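Local coordinates for protein thiamine monophosphate kinase (Aquifex aeolicus, PDB 1VQV) that catalyses the ATP-dependent phosphorylation of thiamine monophosphate to thiamine pyrophosphate, the active form of vitamin B1, as a homodimer, at residues K37-D43 with V130-T136; K233-S237 with P251-L256; L86-L92 with S121-G127. All blocks are in the same frame, centred on the assembly; numbering follows the deposited sequence.

Interaction 1: K37-D43 with V130-T136; sequences KLLLTTD and VFLVGET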
loop_
_atom_site.group_PDB
_atom_site.type_symbol
_atom_site.label_atom_id
_atom_site.label_comp_id
_atom_site.label_asym_id
_atom_site.label_seq_id
_atom_site.Cartn_x
_atom_site.Cartn_y
_atom_site.Cartn_z
ATOM N N LYS B 37 -6.032 17.271 -9.033
ATOM C CA LYS B 37 -6.228 16.262 -8.000
ATOM C C LYS B 37 -5.314 15.033 -8.124
ATOM O O LYS B 37 -4.645 14.814 -9.139
ATOM C CB LYS B 37 -7.683 15.777 -7.989
ATOM C CG LYS B 37 -8.709 16.775 -7.462
ATOM C CD LYS B 37 -10.046 16.062 -7.224
ATOM C CE LYS B 37 -11.178 17.000 -6.796
ATOM N NZ LYS B 37 -11.803 17.739 -7.942
ATOM N N LEU B 38 -5.288 14.242 -7.057
ATOM C CA LEU B 38 -4.503 13.021 -7.013
ATOM C C LEU B 38 -5.444 11.899 -6.680
ATOM O O LEU B 38 -6.377 12.078 -5.918
ATOM C CB LEU B 38 -3.423 13.085 -5.949
ATOM C CG LEU B 38 -2.240 13.974 -6.276
ATOM C CD1 LEU B 38 -1.221 13.802 -5.180
ATOM C CD2 LEU B 38 -1.636 13.601 -7.620
ATOM N N LEU B 39 -5.220 10.739 -7.266
ATOM C CA LEU B 39 -6.087 9.618 -6.976
ATOM C C LEU B 39 -5.242 8.548 -6.309
ATOM O O LEU B 39 -4.262 8.061 -6.876
ATOM C CB LEU B 39 -6.728 9.104 -8.265
ATOM C CG LEU B 39 -7.625 10.110 -8.991
ATOM C CD1 LEU B 39 -8.198 9.482 -10.249
ATOM C CD2 LEU B 39 -8.746 10.562 -8.065
ATOM N N LEU B 40 -5.614 8.218 -5.082
ATOM C CA LEU B 40 -4.904 7.216 -4.331
ATOM C C LEU B 40 -5.703 5.921 -4.361
ATOM O O LEU B 40 -6.916 5.907 -4.097
ATOM C CB LEU B 40 -4.712 7.692 -2.901
ATOM C CG LEU B 40 -4.131 9.103 -2.781
ATOM C CD1 LEU B 40 -3.994 9.458 -1.306
ATOM C CD2 LEU B 40 -2.793 9.197 -3.492
ATOM N N THR B 41 -5.012 4.837 -4.708
ATOM C CA THR B 41 -5.625 3.523 -4.786
ATOM C C THR B 41 -4.707 2.406 -4.277
ATOM O O THR B 41 -3.479 2.523 -4.295
ATOM C CB THR B 41 -6.062 3.173 -6.256
ATOM O OG1 THR B 41 -6.847 1.969 -6.253
ATOM C CG2 THR B 41 -4.846 2.957 -7.159
ATOM N N THR B 42 -5.332 1.329 -3.809
ATOM C CA THR B 42 -4.632 0.137 -3.336
ATOM C C THR B 42 -5.452 -1.105 -3.711
ATOM O O THR B 42 -6.679 -1.049 -3.775
ATOM C CB THR B 42 -4.396 0.158 -1.783
ATOM O OG1 THR B 42 -3.799 -1.080 -1.381
ATOM C CG2 THR B 42 -5.704 0.344 -1.017
ATOM N N ASP B 43 -4.763 -2.205 -4.001
ATOM C CA ASP B 43 -5.415 -3.469 -4.324
ATOM C C ASP B 43 -4.513 -4.586 -3.810
ATOM O O ASP B 43 -3.326 -4.368 -3.541
ATOM C CB ASP B 43 -5.637 -3.621 -5.832
ATOM C CG ASP B 43 -4.346 -3.873 -6.592
ATOM O OD1 ASP B 43 -3.366 -3.141 -6.331
ATOM O OD2 ASP B 43 -4.306 -4.791 -7.455
ATOM N N VAL B 130 -0.380 -3.627 -3.815
ATOM C CA VAL B 130 0.055 -2.535 -4.673
ATOM C C VAL B 130 -0.586 -1.196 -4.327
ATOM O O VAL B 130 -1.750 -1.119 -3.908
ATOM C CB VAL B 130 -0.264 -2.852 -6.147
ATOM C CG1 VAL B 130 0.968 -2.668 -7.000
ATOM C CG2 VAL B 130 -0.806 -4.261 -6.262
ATOM N N PHE B 131 0.191 -0.141 -4.526
ATOM C CA PHE B 131 -0.255 1.211 -4.244
ATOM C C PHE B 131 -0.014 2.037 -5.485
ATOM O O PHE B 131 1.065 1.999 -6.063
ATOM C CB PHE B 131 0.548 1.770 -3.068
ATOM C CG PHE B 131 0.323 3.239 -2.786
ATOM C CD1 PHE B 131 -0.941 3.724 -2.425
ATOM C CD2 PHE B 131 1.407 4.125 -2.793
ATOM C CE1 PHE B 131 -1.117 5.068 -2.067
ATOM C CE2 PHE B 131 1.244 5.466 -2.439
ATOM C CZ PHE B 131 -0.016 5.940 -2.073
ATOM N N LEU B 132 -1.014 2.801 -5.884
ATOM C CA LEU B 132 -0.866 3.605 -7.070
ATOM C C LEU B 132 -1.417 4.998 -6.920
ATOM O O LEU B 132 -2.517 5.198 -6.405
ATOM C CB LEU B 132 -1.558 2.922 -8.233
ATOM C CG LEU B 132 -1.506 3.653 -9.567
ATOM C CD1 LEU B 132 -0.091 3.718 -10.077
ATOM C CD2 LEU B 132 -2.374 2.913 -10.553
ATOM N N VAL B 133 -0.637 5.960 -7.386
ATOM C CA VAL B 133 -1.055 7.339 -7.342
ATOM C C VAL B 133 -1.240 7.836 -8.762
ATOM O O VAL B 133 -0.392 7.587 -9.621
ATOM C CB VAL B 133 -0.024 8.209 -6.664
ATOM C CG1 VAL B 133 -0.537 9.636 -6.611
ATOM C CG2 VAL B 133 0.266 7.673 -5.279
ATOM N N GLY B 134 -2.354 8.529 -9.005
ATOM C CA GLY B 134 -2.640 9.063 -10.330
ATOM C C GLY B 134 -3.255 10.456 -10.293
ATOM O O GLY B 134 -4.092 10.753 -9.450
ATOM N N GLU B 135 -2.846 11.321 -11.211
ATOM C CA GLU B 135 -3.372 12.681 -11.264
ATOM C C GLU B 135 -4.635 12.764 -12.142
ATOM O O GLU B 135 -4.900 11.866 -12.937
ATOM C CB GLU B 135 -2.288 13.628 -11.789
ATOM C CG GLU B 135 -1.528 13.053 -12.965
ATOM C CD GLU B 135 -0.577 14.044 -13.627
ATOM O OE1 GLU B 135 0.176 14.736 -12.891
ATOM O OE2 GLU B 135 -0.578 14.118 -14.892
ATOM N N THR B 136 -5.417 13.832 -11.983
ATOM C CA THR B 136 -6.647 14.031 -12.758
ATOM C C THR B 136 -6.958 15.509 -12.829
ATOM O O THR B 136 -6.707 16.253 -11.883
ATOM C CB THR B 136 -7.897 13.382 -12.104
ATOM O OG1 THR B 136 -7.653 11.994 -11.859
ATOM C CG2 THR B 136 -9.113 13.516 -13.018
#
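Strands 38-43 and 130-136 run antiparallel, their axes 4.4 Å apart at closest approach and their N-to-C directions at 156°. At alternate residues the backbone N and O atoms are paired reciprocally. Leu-39 N donates to Gly-134 O at a very short 2.5 Å and Gly-134 N returns to Leu-39 O at 2.9 Å. Thr-41 N reaches Leu-132 O at 3.0 Å, with Leu-132 N to Thr-41 O at 2.9 Å and nearly straight (170°). Asp-43 N to Val-130 O (3.2 Å) and Val-130 N to Asp-43 O (3.1 Å) complete the third hydrogen-bonded pair. Lys-37 N to Thr-136 O and Thr-136 N to Lys-37 O, both 3.1 Å, carry the pairing to the segment ends. Val-130 O also takes weak bonds from Thr-42 OG1 (3.3 Å) and Asn-68 ND2, and Asn-68 OD1 weakly bonds Thr-41 OG1. At the non-hydrogen-bonded pairs the polar groups turn outward: Leu-38 and Leu-40 bond to the backbone of Pro-30 and Thr-28, Phe-131 and Val-133 to strand 77-88. Leu-40 CD2 meets Val-133 CG2 at 3.9 Å on the face shared with Leu-38, Thr-42 and Phe-131. That face meets the second subunit, whose Phe-131 stacks on Phe-131. Thr-41, Thr-42 and Asp-43 all bind magnesium; Thr-41 and Asp-43 face helix 57-73, Thr-42 the opposite side, while strand 77-88 flanks 127-136 on its far edge.

Interaction 2: K233-S237 with P251-L256; sequences KLPLS and PIEYAL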
loop_
_atom_site.group_PDB
_atom_site.type_symbol
_atom_site.label_atom_id
_atom_site.label_comp_id
_atom_site.label_asym_id
_atom_site.label_seq_id
_atom_site.Cartn_x
_atom_site.Cartn_y
_atom_site.Cartn_z
ATOM N N LYS B 233 -29.034 -5.941 -24.602
ATOM C CA LYS B 233 -28.191 -4.844 -25.055
ATOM C C LYS B 233 -26.787 -5.111 -24.513
ATOM O O LYS B 233 -25.793 -4.615 -25.040
ATOM C CB LYS B 233 -28.719 -3.529 -24.501
ATOM C CG LYS B 233 -29.604 -2.775 -25.454
ATOM C CD LYS B 233 -30.281 -1.624 -24.725
ATOM C CE LYS B 233 -30.608 -0.454 -25.661
ATOM N NZ LYS B 233 -31.049 0.736 -24.865
ATOM N N LEU B 234 -26.738 -5.909 -23.449
ATOM C CA LEU B 234 -25.509 -6.308 -22.775
ATOM C C LEU B 234 -24.515 -6.905 -23.766
ATOM O O LEU B 234 -24.834 -7.855 -24.485
ATOM C CB LEU B 234 -25.849 -7.318 -21.671
ATOM C CG LEU B 234 -26.003 -6.820 -20.225
ATOM C CD1 LEU B 234 -26.664 -5.467 -20.178
ATOM C CD2 LEU B 234 -26.800 -7.832 -19.423
ATOM N N PRO B 235 -23.296 -6.339 -23.820
ATOM C CA PRO B 235 -22.207 -6.764 -24.710
ATOM C C PRO B 235 -21.644 -8.124 -24.340
ATOM O O PRO B 235 -21.012 -8.303 -23.298
ATOM C CB PRO B 235 -21.186 -5.646 -24.565
ATOM C CG PRO B 235 -21.384 -5.213 -23.147
ATOM C CD PRO B 235 -22.879 -5.195 -22.990
ATOM N N LEU B 236 -21.885 -9.078 -25.225
ATOM C CA LEU B 236 -21.449 -10.438 -25.027
ATOM C C LEU B 236 -20.417 -10.853 -26.042
ATOM O O LEU B 236 -20.612 -10.704 -27.244
ATOM C CB LEU B 236 -22.643 -11.366 -25.118
ATOM C CG LEU B 236 -23.476 -11.625 -23.862
ATOM C CD1 LEU B 236 -23.726 -10.370 -23.055
ATOM C CD2 LEU B 236 -24.760 -12.267 -24.318
ATOM N N SER B 237 -19.316 -11.390 -25.535
ATOM C CA SER B 237 -18.221 -11.839 -26.378
ATOM C C SER B 237 -18.487 -13.216 -26.966
ATOM O O SER B 237 -19.266 -14.002 -26.420
ATOM C CB SER B 237 -16.920 -11.855 -25.571
ATOM O OG SER B 237 -16.381 -13.161 -25.472
ATOM N N PRO B 251 -25.264 -17.026 -20.865
ATOM C CA PRO B 251 -24.358 -15.898 -21.043
ATOM C C PRO B 251 -24.809 -14.696 -20.247
ATOM O O PRO B 251 -23.991 -14.039 -19.607
ATOM C CB PRO B 251 -24.390 -15.662 -22.554
ATOM C CG PRO B 251 -25.723 -16.233 -22.973
ATOM C CD PRO B 251 -25.795 -17.486 -22.157
ATOM N N ILE B 252 -26.113 -14.425 -20.247
ATOM C CA ILE B 252 -26.634 -13.264 -19.528
ATOM C C ILE B 252 -26.347 -13.311 -18.036
ATOM O O ILE B 252 -25.948 -12.313 -17.436
ATOM C CB ILE B 252 -28.151 -13.107 -19.750
ATOM C CG1 ILE B 252 -28.444 -13.014 -21.252
ATOM C CG2 ILE B 252 -28.664 -11.839 -19.046
ATOM C CD1 ILE B 252 -27.907 -11.757 -21.905
ATOM N N GLU B 253 -26.547 -14.470 -17.429
ATOM C CA GLU B 253 -26.294 -14.615 -16.000
ATOM C C GLU B 253 -24.832 -14.232 -15.717
ATOM O O GLU B 253 -24.478 -13.805 -14.615
ATOM C CB GLU B 253 -26.581 -16.059 -15.584
ATOM C CG GLU B 253 -26.864 -16.243 -14.115
ATOM C CD GLU B 253 -25.798 -17.085 -13.436
ATOM O OE1 GLU B 253 -25.457 -18.166 -13.989
ATOM O OE2 GLU B 253 -25.309 -16.670 -12.351
ATOM N N TYR B 254 -23.987 -14.372 -16.732
ATOM C CA TYR B 254 -22.577 -14.026 -16.588
ATOM C C TYR B 254 -22.353 -12.532 -16.769
ATOM O O TYR B 254 -21.516 -11.939 -16.092
ATOM C CB TYR B 254 -21.721 -14.807 -17.596
ATOM C CG TYR B 254 -21.329 -16.184 -17.116
ATOM C CD1 TYR B 254 -22.303 -17.105 -16.725
ATOM C CD2 TYR B 254 -19.983 -16.562 -17.028
ATOM C CE1 TYR B 254 -21.956 -18.364 -16.255
ATOM C CE2 TYR B 254 -19.621 -17.822 -16.558
ATOM C CZ TYR B 254 -20.612 -18.721 -16.171
ATOM O OH TYR B 254 -20.280 -19.967 -15.682
ATOM N N ALA B 255 -23.103 -11.924 -17.681
ATOM C CA ALA B 255 -22.968 -10.498 -17.923
ATOM C C ALA B 255 -23.494 -9.689 -16.733
ATOM O O ALA B 255 -22.923 -8.659 -16.369
ATOM C CB ALA B 255 -23.708 -10.105 -19.200
ATOM N N LEU B 256 -24.576 -10.155 -16.122
ATOM C CA LEU B 256 -25.153 -9.448 -14.989
ATOM C C LEU B 256 -24.408 -9.749 -13.688
ATOM O O LEU B 256 -24.240 -8.875 -12.828
ATOM C CB LEU B 256 -26.636 -9.815 -14.852
ATOM C CG LEU B 256 -27.504 -9.395 -16.045
ATOM C CD1 LEU B 256 -28.828 -10.144 -16.039
ATOM C CD2 LEU B 256 -27.708 -7.893 -16.002
#
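Residues 233-237 form an irregular, largely extended stretch, with phi/psi of -53/124° at Leu-234, -69/112° at Pro-235 and -114/129° at Leu-236, whereas 251-256 is a short helix held by Ala-255 N to Pro-251 O (3.0 Å) and Leu-256 N to Ile-252 O (2.9 Å). The nearest CA atoms, of Leu-234 and Ala-255, are 6.9 Å apart, and the contact between the segments is apolar. In the extended piece the CA-to-CB bonds of Leu-234 and Leu-236 point toward the helix and that of the intervening Pro-235 points away. Leu-234 CD2 lies 3.5 Å from Leu-256 CD2 and 3.8 Å from Ala-255 CB. Leu-236 CD2 packs on Pro-251 CB (3.8 Å) and Ile-252 CD1 (4.0 Å), and its CD1 on Ala-255 CB (3.9 Å), so the small Ala-255 is touched by both leucines. Leu-212 adds to the cluster around Leu-234 and Leu-256, and Pro-235 turns to strand 280-286. Just beyond the contact, Ser-237 is the N-cap of helix 238-246, its OG bonded to Leu-240 N. Together these features describe a strand-to-helix connection, from 226-229 to 238-246, whose apolar side packs against the following short helix.

Interaction 3: L86-L92 with S121-G127; sequences LNLPEDL and SKSEKIG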
loop_
_atom_site.group_PDB
_atom_site.type_symbol
_atom_site.label_atom_id
_atom_site.label_comp_id
_atom_site.label_asym_id
_atom_site.label_seq_id
_atom_site.Cartn_x
_atom_site.Cartn_y
_atom_site.Cartn_z
ATOM N N LEU B 86 5.693 -6.781 -1.274
ATOM C CA LEU B 86 5.587 -8.224 -1.438
ATOM C C LEU B 86 5.817 -9.041 -0.179
ATOM O O LEU B 86 6.780 -8.819 0.552
ATOM C CB LEU B 86 6.561 -8.708 -2.515
ATOM C CG LEU B 86 6.296 -8.298 -3.963
ATOM C CD1 LEU B 86 7.317 -8.977 -4.842
ATOM C CD2 LEU B 86 4.879 -8.708 -4.383
ATOM N N ASN B 87 4.901 -9.978 0.063
ATOM C CA ASN B 87 4.976 -10.914 1.181
ATOM C C ASN B 87 5.362 -12.220 0.490
ATOM O O ASN B 87 4.525 -12.853 -0.146
ATOM C CB ASN B 87 3.609 -11.097 1.843
ATOM C CG ASN B 87 3.212 -9.935 2.723
ATOM O OD1 ASN B 87 2.149 -9.963 3.343
ATOM N ND2 ASN B 87 4.057 -8.908 2.792
ATOM N N LEU B 88 6.617 -12.629 0.614
ATOM C CA LEU B 88 7.069 -13.838 -0.058
ATOM C C LEU B 88 7.581 -14.943 0.858
ATOM O O LEU B 88 8.256 -14.682 1.851
ATOM C CB LEU B 88 8.178 -13.478 -1.049
ATOM C CG LEU B 88 7.867 -12.317 -1.995
ATOM C CD1 LEU B 88 9.153 -11.711 -2.560
ATOM C CD2 LEU B 88 6.969 -12.814 -3.089
ATOM N N PRO B 89 7.253 -16.205 0.537
ATOM C CA PRO B 89 7.715 -17.339 1.353
ATOM C C PRO B 89 9.219 -17.480 1.073
ATOM O O PRO B 89 9.637 -17.480 -0.089
ATOM C CB PRO B 89 6.916 -18.518 0.792
ATOM C CG PRO B 89 5.683 -17.870 0.221
ATOM C CD PRO B 89 6.231 -16.636 -0.435
ATOM N N GLU B 90 10.027 -17.607 2.122
ATOM C CA GLU B 90 11.481 -17.710 1.956
ATOM C C GLU B 90 11.914 -18.810 0.969
ATOM O O GLU B 90 12.994 -18.738 0.386
ATOM C CB GLU B 90 12.175 -17.915 3.325
ATOM C CG GLU B 90 12.085 -19.339 3.872
ATOM C CD GLU B 90 12.772 -19.520 5.238
ATOM O OE1 GLU B 90 13.872 -18.947 5.440
ATOM O OE2 GLU B 90 12.224 -20.254 6.105
ATOM N N ASP B 91 11.069 -19.814 0.767
ATOM C CA ASP B 91 11.399 -20.906 -0.156
ATOM C C ASP B 91 10.829 -20.722 -1.559
ATOM O O ASP B 91 10.647 -21.686 -2.298
ATOM C CB ASP B 91 10.898 -22.233 0.402
ATOM C CG ASP B 91 9.433 -22.191 0.732
ATOM O OD1 ASP B 91 9.009 -21.149 1.289
ATOM O OD2 ASP B 91 8.716 -23.187 0.450
ATOM N N LEU B 92 10.541 -19.483 -1.917
ATOM C CA LEU B 92 10.008 -19.198 -3.228
ATOM C C LEU B 92 11.154 -19.126 -4.242
ATOM O O LEU B 92 12.247 -18.657 -3.916
ATOM C CB LEU B 92 9.255 -17.867 -3.208
ATOM C CG LEU B 92 8.513 -17.595 -4.514
ATOM C CD1 LEU B 92 7.417 -18.629 -4.671
ATOM C CD2 LEU B 92 7.937 -16.189 -4.529
ATOM N N SER B 121 8.815 -8.744 2.751
ATOM C CA SER B 121 8.649 -9.346 4.060
ATOM C C SER B 121 8.416 -10.851 3.913
ATOM O O SER B 121 7.753 -11.282 2.962
ATOM C CB SER B 121 7.454 -8.699 4.749
ATOM O OG SER B 121 7.208 -9.297 6.013
ATOM N N LYS B 122 8.959 -11.648 4.839
ATOM C CA LYS B 122 8.790 -13.099 4.772
ATOM C C LYS B 122 7.342 -13.418 5.059
ATOM O O LYS B 122 6.683 -12.695 5.799
ATOM C CB LYS B 122 9.695 -13.826 5.782
ATOM C CG LYS B 122 9.284 -13.725 7.261
ATOM C CD LYS B 122 10.078 -14.720 8.157
ATOM C CE LYS B 122 9.895 -14.420 9.674
ATOM N NZ LYS B 122 9.252 -15.536 10.451
ATOM N N SER B 123 6.838 -14.499 4.487
ATOM C CA SER B 123 5.449 -14.851 4.697
ATOM C C SER B 123 5.176 -16.298 4.338
ATOM O O SER B 123 5.789 -16.864 3.431
ATOM C CB SER B 123 4.561 -13.942 3.844
ATOM O OG SER B 123 3.721 -13.127 4.653
ATOM N N GLU B 124 4.235 -16.906 5.033
ATOM C CA GLU B 124 3.927 -18.293 4.738
ATOM C C GLU B 124 3.413 -18.397 3.288
ATOM O O GLU B 124 3.698 -19.375 2.593
ATOM C CB GLU B 124 2.898 -18.817 5.750
ATOM C CG GLU B 124 2.723 -20.340 5.751
ATOM C CD GLU B 124 3.927 -21.104 6.320
ATOM O OE1 GLU B 124 4.091 -21.149 7.569
ATOM O OE2 GLU B 124 4.708 -21.657 5.505
ATOM N N LYS B 125 2.684 -17.377 2.830
ATOM C CA LYS B 125 2.138 -17.362 1.459
ATOM C C LYS B 125 2.371 -16.033 0.685
ATOM O O LYS B 125 2.644 -14.977 1.280
ATOM C CB LYS B 125 0.634 -17.687 1.494
ATOM C CG LYS B 125 0.296 -19.160 1.722
ATOM C CD LYS B 125 0.841 -20.020 0.593
ATOM C CE LYS B 125 0.490 -21.501 0.753
ATOM N NZ LYS B 125 -0.978 -21.760 0.714
ATOM N N ILE B 126 2.261 -16.091 -0.641
ATOM C CA ILE B 126 2.473 -14.905 -1.465
ATOM C C ILE B 126 1.338 -13.888 -1.328
ATOM O O ILE B 126 0.175 -14.173 -1.623
ATOM C CB ILE B 126 2.647 -15.270 -2.961
ATOM C CG1 ILE B 126 3.838 -16.215 -3.133
ATOM C CG2 ILE B 126 2.881 -14.008 -3.781
ATOM C CD1 ILE B 126 3.974 -16.848 -4.537
ATOM N N GLY B 127 1.691 -12.705 -0.843
ATOM C CA GLY B 127 0.722 -11.644 -0.683
ATOM C C GLY B 127 1.242 -10.468 -1.484
ATOM O O GLY B 127 2.357 -10.015 -1.247
#
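This is a mixed backbone pairing at the end of a beta-alpha-beta unit: strand 77-88 runs parallel to 114-122, and the chain turns back through 123-126 to meet the same strand antiparallel at the start of 127-136. On the parallel side Ser-121 N bonds to Leu-86 O (3.0 Å) and Leu-88 N to Ser-121 O (2.9 Å), with a weak continuation from Ser-123 N to Leu-88 O (3.0 Å). On the antiparallel side Asn-87 N to Gly-127 O and Gly-127 N to Asn-87 O, both 2.9 Å at 162°, form a hydrogen-bonded pair. Gly-127 leaves room, for an ideal CB would sit 3.3 Å from Asn-87 CB. Pro-89 to Leu-92 make a type I turn closed by Leu-92 N to Pro-89 O (2.9 Å). Ile-126 meets this end, with CG1 3.6 Å from Pro-89 CD and CD1 3.9 Å from Leu-92 CD1. In helix 94-111 Tyr-96 touches Ile-126, Val-97 touches Leu-88 and Leu-92, and ATP-binding Tyr-101 touches Leu-86, placing the pairing beside the nucleotide site. Leu-3 of the second subunit packs on Leu-88 and Leu-92. Backbone amides and carbonyls thus join the strands, while apolar side chains pack the strand end against helix and partner subunit.

Interactions 1 and 3 belong to one four-stranded mixed sheet, ordered 38-46, 127-136, 77-88, 114-122, within the AIR synthase-related N-terminal region. Interaction 1 joins its first two strands and interaction 3 the tips of the other pairings, with centres 25 Å apart. Along the chain interaction 3 nests inside the loop that interaction 1 closes, and 114-122 is followed, after the short connection 123-126, by 127-136. Both touch the second subunit, consistent with a part for this sheet in the dimer interface; interaction 1 also holds magnesium ligands. Interaction 2 comes later, across the chain's centre, about 21 Å from interaction 1 and 25 Å from interaction 3 between nearest atoms, beside the seven-stranded sheet.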